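Local coordinates for foldase protein PrsA (Streptococcus pneumoniae, PDB 5TVL) that probably assists the folding of secreted proteins outside the cell membrane, as a lipoprotein of the peptidyl-prolyl cis-trans isomerase class, at residues V21-S26 with D262-N267; P118-Q123 with V211-K216. One frame throughout, in Å; residues are numbered along the deposited sequence.

Interaction 1. Residues V21-S26 with D262-N267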
loop_
_atom_site.group_PDB
_atom_site.type_symbol
_atom_site.label_atom_id
_atom_site.label_comp_id
_atom_site.label_asym_id
_atom_site.label_seq_id
_atom_site.Cartn_x
_atom_site.Cartn_y
_atom_site.Cartn_z
ATOM N N VAL A 21 16.434 -26.855 18.280
ATOM C CA VAL A 21 16.057 -25.501 17.815
ATOM C C VAL A 21 15.886 -25.378 16.293
ATOM O O VAL A 21 15.140 -24.513 15.828
ATOM C CB VAL A 21 17.049 -24.408 18.310
ATOM C CG1 VAL A 21 18.271 -24.287 17.407
ATOM C CG2 VAL A 21 16.359 -23.058 18.419
ATOM N N LYS A 22 16.562 -26.241 15.530
ATOM C CA LYS A 22 16.444 -26.261 14.060
ATOM C C LYS A 22 15.025 -26.511 13.522
ATOM O O LYS A 22 14.738 -26.181 12.377
ATOM C CB LYS A 22 17.415 -27.281 13.444
ATOM C CG LYS A 22 17.090 -28.746 13.707
ATOM C CD LYS A 22 18.055 -29.657 12.968
ATOM C CE LYS A 22 17.565 -31.096 12.948
ATOM N NZ LYS A 22 18.488 -31.970 12.171
ATOM N N ASN A 23 14.160 -27.112 14.335
ATOM C CA ASN A 23 12.749 -27.300 13.976
ATOM C C ASN A 23 11.852 -26.106 14.323
ATOM O O ASN A 23 10.698 -26.063 13.893
ATOM C CB ASN A 23 12.211 -28.572 14.635
ATOM C CG ASN A 23 12.929 -29.818 14.148
ATOM O OD1 ASN A 23 12.911 -30.126 12.953
ATOM N ND2 ASN A 23 13.574 -30.537 15.063
ATOM N N ASN A 24 12.376 -25.146 15.089
ATOM C CA ASN A 24 11.618 -23.960 15.489
ATOM C C ASN A 24 11.450 -23.037 14.276
ATOM O O ASN A 24 12.451 -22.624 13.684
ATOM C CB ASN A 24 12.337 -23.226 16.628
ATOM C CG ASN A 24 11.496 -22.121 17.239
ATOM O OD1 ASN A 24 11.434 -21.015 16.713
ATOM N ND2 ASN A 24 10.861 -22.410 18.362
ATOM N N PRO A 25 10.191 -22.716 13.894
ATOM C CA PRO A 25 9.942 -21.840 12.732
ATOM C C PRO A 25 10.760 -20.540 12.745
ATOM O O PRO A 25 11.370 -20.179 11.733
ATOM C CB PRO A 25 8.442 -21.531 12.834
ATOM C CG PRO A 25 7.862 -22.652 13.609
ATOM C CD PRO A 25 8.936 -23.206 14.497
ATOM N N SER A 26 10.777 -19.874 13.898
ATOM C CA SER A 26 11.518 -18.624 14.091
ATOM C C SER A 26 13.019 -18.806 13.817
ATOM O O SER A 26 13.646 -17.954 13.192
ATOM C CB SER A 26 11.305 -18.094 15.521
ATOM O OG SER A 26 11.517 -16.698 15.602
ATOM N N ASP A 262 21.409 -29.436 5.860
ATOM C CA ASP A 262 20.510 -30.018 6.861
ATOM C C ASP A 262 19.061 -30.005 6.367
ATOM O O ASP A 262 18.543 -28.960 5.984
ATOM C CB ASP A 262 20.638 -29.253 8.181
ATOM C CG ASP A 262 20.095 -30.027 9.370
ATOM O OD1 ASP A 262 18.884 -30.337 9.392
ATOM O OD2 ASP A 262 20.881 -30.307 10.299
ATOM N N GLN A 263 18.414 -31.171 6.406
ATOM C CA GLN A 263 17.058 -31.363 5.867
ATOM C C GLN A 263 15.978 -30.527 6.571
ATOM O O GLN A 263 14.964 -30.187 5.957
ATOM C CB GLN A 263 16.688 -32.861 5.917
ATOM C CG GLN A 263 15.335 -33.251 5.321
ATOM C CD GLN A 263 15.162 -32.821 3.872
ATOM O OE1 GLN A 263 16.122 -32.797 3.098
ATOM N NE2 GLN A 263 13.931 -32.481 3.496
ATOM N N ALA A 264 16.197 -30.199 7.846
ATOM C CA ALA A 264 15.253 -29.392 8.633
ATOM C C ALA A 264 14.905 -28.038 8.002
ATOM O O ALA A 264 13.774 -27.572 8.141
ATOM C CB ALA A 264 15.789 -29.183 10.043
ATOM N N PHE A 265 15.869 -27.423 7.316
ATOM C CA PHE A 265 15.669 -26.108 6.692
ATOM C C PHE A 265 15.196 -26.142 5.232
ATOM O O PHE A 265 14.928 -25.088 4.662
ATOM C CB PHE A 265 16.952 -25.281 6.800
ATOM C CG PHE A 265 17.454 -25.135 8.207
ATOM C CD1 PHE A 265 16.923 -24.169 9.056
ATOM C CD2 PHE A 265 18.450 -25.971 8.690
ATOM C CE1 PHE A 265 17.382 -24.039 10.362
ATOM C CE2 PHE A 265 18.914 -25.846 9.993
ATOM C CZ PHE A 265 18.379 -24.881 10.832
ATOM N N GLN A 266 15.068 -27.334 4.640
ATOM C CA GLN A 266 14.763 -27.483 3.202
ATOM C C GLN A 266 13.456 -26.809 2.760
ATOM O O GLN A 266 13.400 -26.226 1.674
ATOM C CB GLN A 266 14.736 -28.973 2.816
ATOM C CG GLN A 266 14.653 -29.269 1.319
ATOM C CD GLN A 266 15.861 -28.772 0.543
ATOM O OE1 GLN A 266 17.003 -28.961 0.961
ATOM N NE2 GLN A 266 15.615 -28.137 -0.598
ATOM N N ASN A 267 12.424 -26.886 3.601
ATOM C CA ASN A 267 11.098 -26.331 3.276
ATOM C C ASN A 267 11.046 -24.799 3.262
ATOM O O ASN A 267 10.336 -24.224 2.432
ATOM C CB ASN A 267 10.019 -26.866 4.233
ATOM C CG ASN A 267 9.752 -28.356 4.058
ATOM O OD1 ASN A 267 10.212 -28.984 3.100
ATOM N ND2 ASN A 267 8.995 -28.929 4.990
#
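Lys22 reaches across residues 262-265, meeting Phe265 at its base, Ala264 in the middle and Asp262 at its tip. Its CB rests obliquely against the tip of the Phe265 ring, 3.7 Å from CZ. CG is placed between the backbone N and the carbonyl carbon (chi1 69°), and from there the extended chain passes over Ala264, whose CB sits 3.7 Å from Lys22 CD; a methyl group is small enough for the aliphatic chain to lie close. At the tip, NZ makes a salt bridge with Asp262, which the lysine meets at about a right angle. Lys22 NZ donates to the syn lone pair of Asp262 OD1 at 3.2 Å, and only weakly to OD2. The anti lone pair of that same OD1 takes the N-H of Ala264 at 3.1 Å, so two donors fix the carboxylate. NZ pairs more strongly with Glu19, and Asp262 OD2 bonds to Tyr18 OH, within a larger polar cluster. Phe265, suited to its buried place, packs on Gln28 and Leu31 of helix 25-44 and stands edge-to-face with Phe17 of the second subunit. Asp262 forms an Asx turn leading into the 3-10 segment 263-265, which the lysine ties to the type I turn 21-24.

Interaction 2. Residues P118-Q123 with V211-K216; sequences PDVTAQ and VKLTKK
Val120 and Lys216 lie side by side and point the same way, as a non-hydrogen-bonded antiparallel pair should, with Val120 CG1 3.8 Å from Lys216 CG. On the same face Leu213, its CG anti to the backbone N, crosses Val120 at about a right angle and brings CD1 to 4.1 Å from Val120 CG2; the methyl of Ala122 touches both Val211 CG1 and Leu213 CD1. The other face is more polar. Thr121 and Lys215 cross obliquely with their CB atoms 3.8 Å apart, while Gln123 leans across to Thr214, NE2 making a weak bond to OG1. Thr214 is the extra residue of a classic beta bulge: its psi of -51° turns the chain so that its N and that of Lys215 both donate to Thr121 O, each at 3.2 Å and from above the carbonyl plane. Beyond the bulge, Gln123 N to Lys212 O and Lys212 N to Gln123 O are 2.8 Å bonds. The two strands are the central pair of the four-stranded sheet of the parvulin-type isomerase domain. Strand 166-169 flanks 120-127 on its other edge, helix 178-186 packs on Val120 and Val211, and helix 147-154 meets Gln123 and Lys212 on the opposite face.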
loop_
_atom_site.group_PDB
_atom_site.type_symbol
_atom_site.label_atom_id
_atom_site.label_comp_id
_atom_site.label_asym_id
_atom_site.label_seq_id
_atom_site.Cartn_x
_atom_site.Cartn_y
_atom_site.Cartn_z
ATOM N N PRO A 118 0.016 16.811 -14.453
ATOM C CA PRO A 118 1.154 17.624 -14.006
ATOM C C PRO A 118 0.852 18.516 -12.801
ATOM O O PRO A 118 -0.286 18.553 -12.322
ATOM C CB PRO A 118 1.471 18.469 -15.241
ATOM C CG PRO A 118 0.144 18.661 -15.887
ATOM C CD PRO A 118 -0.588 17.363 -15.682
ATOM N N ASP A 119 1.878 19.221 -12.322
ATOM C CA ASP A 119 1.763 20.066 -11.128
ATOM C C ASP A 119 0.628 21.081 -11.251
ATOM O O ASP A 119 0.521 21.782 -12.254
ATOM C CB ASP A 119 3.086 20.801 -10.820
ATOM C CG ASP A 119 4.045 19.973 -9.966
ATOM O OD1 ASP A 119 3.610 19.408 -8.939
ATOM O OD2 ASP A 119 5.243 19.902 -10.308
ATOM N N VAL A 120 -0.228 21.118 -10.235
ATOM C CA VAL A 120 -1.241 22.159 -10.090
ATOM C C VAL A 120 -1.064 22.790 -8.710
ATOM O O VAL A 120 -0.805 22.090 -7.728
ATOM C CB VAL A 120 -2.684 21.618 -10.287
ATOM C CG1 VAL A 120 -2.769 20.788 -11.561
ATOM C CG2 VAL A 120 -3.171 20.803 -9.092
ATOM N N THR A 121 -1.161 24.113 -8.649
ATOM C CA THR A 121 -1.187 24.828 -7.380
ATOM C C THR A 121 -2.643 24.969 -6.950
ATOM O O THR A 121 -3.547 25.067 -7.787
ATOM C CB THR A 121 -0.525 26.213 -7.496
ATOM O OG1 THR A 121 0.751 26.080 -8.134
ATOM C CG2 THR A 121 -0.333 26.845 -6.117
ATOM N N ALA A 122 -2.864 24.960 -5.641
ATOM C CA ALA A 122 -4.205 25.094 -5.080
ATOM C C ALA A 122 -4.122 25.460 -3.613
ATOM O O ALA A 122 -3.061 25.340 -2.997
ATOM C CB ALA A 122 -4.986 23.798 -5.250
ATOM N N GLN A 123 -5.250 25.906 -3.068
ATOM C CA GLN A 123 -5.373 26.222 -1.651
ATOM C C GLN A 123 -6.401 25.287 -1.029
ATOM O O GLN A 123 -7.507 25.156 -1.555
ATOM C CB GLN A 123 -5.790 27.680 -1.466
ATOM C CG GLN A 123 -4.771 28.680 -1.995
ATOM C CD GLN A 123 -5.317 30.092 -2.069
ATOM O OE1 GLN A 123 -6.059 30.531 -1.191
ATOM N NE2 GLN A 123 -4.945 30.817 -3.118
ATOM N N VAL A 211 -11.333 22.777 -1.496
ATOM C CA VAL A 211 -10.204 23.055 -2.392
ATOM C C VAL A 211 -10.519 24.253 -3.287
ATOM O O VAL A 211 -11.646 24.403 -3.760
ATOM C CB VAL A 211 -9.867 21.833 -3.280
ATOM C CG1 VAL A 211 -8.623 22.090 -4.126
ATOM C CG2 VAL A 211 -9.659 20.590 -2.432
ATOM N N LYS A 212 -9.504 25.091 -3.506
ATOM C CA LYS A 212 -9.566 26.242 -4.408
ATOM C C LYS A 212 -8.393 26.115 -5.381
ATOM O O LYS A 212 -7.239 26.252 -4.971
ATOM C CB LYS A 212 -9.462 27.541 -3.595
ATOM C CG LYS A 212 -9.320 28.836 -4.392
ATOM C CD LYS A 212 -10.645 29.316 -4.963
ATOM C CE LYS A 212 -10.469 30.582 -5.794
ATOM N NZ LYS A 212 -10.154 31.787 -4.974
ATOM N N LEU A 213 -8.683 25.855 -6.657
ATOM C CA LEU A 213 -7.635 25.750 -7.679
ATOM C C LEU A 213 -7.106 27.142 -8.037
ATOM O O LEU A 213 -7.884 28.035 -8.373
ATOM C CB LEU A 213 -8.157 25.046 -8.936
ATOM C CG LEU A 213 -7.094 24.574 -9.938
ATOM C CD1 LEU A 213 -6.311 23.384 -9.397
ATOM C CD2 LEU A 213 -7.730 24.223 -11.272
ATOM N N THR A 214 -5.784 27.304 -7.955
ATOM C CA THR A 214 -5.100 28.572 -8.232
ATOM C C THR A 214 -4.393 28.528 -9.593
ATOM O O THR A 214 -4.563 29.442 -10.407
ATOM C CB THR A 214 -4.075 28.907 -7.119
ATOM O OG1 THR A 214 -4.743 28.961 -5.853
ATOM C CG2 THR A 214 -3.386 30.252 -7.373
ATOM N N LYS A 215 -3.598 27.481 -9.827
ATOM C CA LYS A 215 -2.831 27.324 -11.069
ATOM C C LYS A 215 -2.864 25.871 -11.548
ATOM O O LYS A 215 -2.971 24.949 -10.737
ATOM C CB LYS A 215 -1.381 27.778 -10.847
ATOM C CG LYS A 215 -0.599 28.125 -12.109
ATOM C CD LYS A 215 -1.101 29.406 -12.766
ATOM C CE LYS A 215 -0.129 29.936 -13.810
ATOM N NZ LYS A 215 0.988 30.721 -13.215
ATOM N N LYS A 216 -2.777 25.685 -12.865
ATOM C CA LYS A 216 -2.791 24.361 -13.488
ATOM C C LYS A 216 -1.795 24.338 -14.641
ATOM O O LYS A 216 -1.891 25.157 -15.553
ATOM C CB LYS A 216 -4.195 24.031 -14.010
ATOM C CG LYS A 216 -4.370 22.601 -14.516
ATOM C CD LYS A 216 -5.661 22.420 -15.306
ATOM C CE LYS A 216 -6.895 22.558 -14.428
ATOM N NZ LYS A 216 -8.138 22.110 -15.117
#

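How the interactions relate
The two contacts sit on opposite sides of the chain's centre, their centres 57 Å apart, and share no helix or strand. Interaction 1 is a surface contact that brings together residues near both ends of the chain, and interaction 2 is nested within the loop it closes, consistent with an isomerase domain inserted into a helical part built from both termini. Their chemistry follows their place. At the surface, one lysine, through its aliphatic chain and charged tip, joins two turns without any backbone bond between them, and other subunits lie close by. In the partly buried strand pair, main-chain bonds set the register, mostly apolar side chains line one face, and no other chain of the assembly touches the segments.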